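Local coordinates for Ice-binding protein (Leucosporidium, PDB 3UYU) that binds to the surface of ice crystals and inhibits their growth, conferring freeze tolerance with low thermal hysteresis activity, at residues S151-D154 with G155-F158. The protein carries 2 engineered substitutions. Numbering follows the deposited sequence.
Engineered in segment 151-154: Met152 (natural residue Leu).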
loop_
_atom_site.group_PDB
_atom_site.type_symbol
_atom_site.label_atom_id
_atom_site.label_comp_id
_atom_site.label_asym_id
_atom_site.label_seq_id
_atom_site.Cartn_x
_atom_site.Cartn_y
_atom_site.Cartn_z
ATOM N N SER A 151 -26.652 2.197 13.298
ATOM C CA SER A 151 -27.765 1.309 12.900
ATOM C C SER A 151 -28.675 2.069 11.997
ATOM O O SER A 151 -28.950 3.249 12.265
ATOM C CB SER A 151 -28.709 0.933 14.073
ATOM O OG SER A 151 -28.049 0.692 15.289
HETATM N N MSE A 152 -29.139 1.382 10.962
HETATM C CA MSE A 152 -30.120 1.942 9.973
HETATM C C MSE A 152 -31.362 1.100 10.087
HETATM O O MSE A 152 -31.284 -0.144 10.000
HETATM C CB MSE A 152 -29.631 1.820 8.518
HETATM C CG MSE A 152 -28.665 2.836 8.063
HETATM SE SE MSE A 152 -28.289 2.386 6.171
HETATM C CE MSE A 152 -29.868 3.169 5.279
ATOM N N ALA A 153 -32.497 1.789 10.262
ATOM C CA ALA A 153 -33.766 1.046 10.403
ATOM C C ALA A 153 -34.142 0.323 9.086
ATOM O O ALA A 153 -33.653 0.655 7.988
ATOM C CB ALA A 153 -34.905 1.960 10.819
ATOM N N ASP A 154 -34.924 -0.756 9.221
ATOM C CA ASP A 154 -35.378 -1.513 8.067
ATOM C C ASP A 154 -35.952 -0.568 7.037
ATOM O O ASP A 154 -36.751 0.261 7.371
ATOM C CB ASP A 154 -36.497 -2.533 8.430
ATOM C CG ASP A 154 -36.011 -3.646 9.312
ATOM O OD1 ASP A 154 -34.790 -3.723 9.563
ATOM O OD2 ASP A 154 -36.847 -4.475 9.758
ATOM N N GLY A 155 -35.578 -0.771 5.800
ATOM C CA GLY A 155 -36.109 -0.031 4.684
ATOM C C GLY A 155 -35.679 1.413 4.444
ATOM O O GLY A 155 -36.179 2.025 3.486
ATOM N N VAL A 156 -34.804 1.951 5.269
ATOM C CA VAL A 156 -34.441 3.378 5.093
ATOM C C VAL A 156 -33.472 3.398 3.894
ATOM O O VAL A 156 -32.778 2.406 3.638
ATOM C CB VAL A 156 -33.727 4.017 6.335
ATOM C CG1 VAL A 156 -34.640 4.126 7.623
ATOM C CG2 VAL A 156 -32.408 3.326 6.635
ATOM N N ALA A 157 -33.389 4.548 3.231
ATOM C CA ALA A 157 -32.474 4.681 2.107
ATOM C C ALA A 157 -31.650 5.936 2.159
ATOM O O ALA A 157 -32.139 7.029 2.510
ATOM C CB ALA A 157 -33.264 4.602 0.795
ATOM N N PHE A 158 -30.350 5.817 1.868
ATOM C CA PHE A 158 -29.476 6.981 1.658
ATOM C C PHE A 158 -29.663 7.509 0.239
ATOM O O PHE A 158 -29.655 6.732 -0.709
ATOM C CB PHE A 158 -27.967 6.646 1.853
ATOM C CG PHE A 158 -27.542 6.416 3.311
ATOM C CD1 PHE A 158 -28.469 6.135 4.346
ATOM C CD2 PHE A 158 -26.185 6.415 3.588
ATOM C CE1 PHE A 158 -27.977 5.849 5.687
ATOM C CE2 PHE A 158 -25.681 6.095 4.872
ATOM C CZ PHE A 158 -26.583 5.876 5.933
#
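The Phe158 ring receives the selenium of Met152, an engineered selenomethionine standing where the natural residue is leucine, at an oblique angle: SE lies 4.2 Å from the ring centroid and 40° off the ring normal, a Met-aromatic contact. SE leans over the CE1-CZ side, 3.5 Å from Phe158 CE1 and 3.9 Å from Phe158 CZ. Two further aromatic rings, Phe134 and Phe185, meet Phe158. The Met152 chain is extended through chi2 and bends at chi3 (80°), which appears to bring its terminal methyl to Phe158. The contact with Val156 rests on Met152 CB, 3.7 Å from Val156 CG2. The other branch, Val156 CG1, reaches Ala153 CB at 3.9 Å. A hydrogen bond from Val156 N to Ala153 O, 3.2 Å long, closes the turn from Ala153 to Val156; extended Asp154 and the positive phi of Gly155 make it type II. Replacing Phe158 with an alanine here would probably leave the selenium without its aromatic partner and open a gap beside Phe134 and Phe185. The chemistry thus pairs an apolar inside, buried Met152, Val156 and Phe158, with a solvent-facing turn at this corner of the right-handed beta-helix, where Asp154 OD1 accepts a weak hydrogen bond from the backbone N of Lys181. The turn follows a strand paired with 126-128, whose Ser127 probably belongs to the ice-binding face.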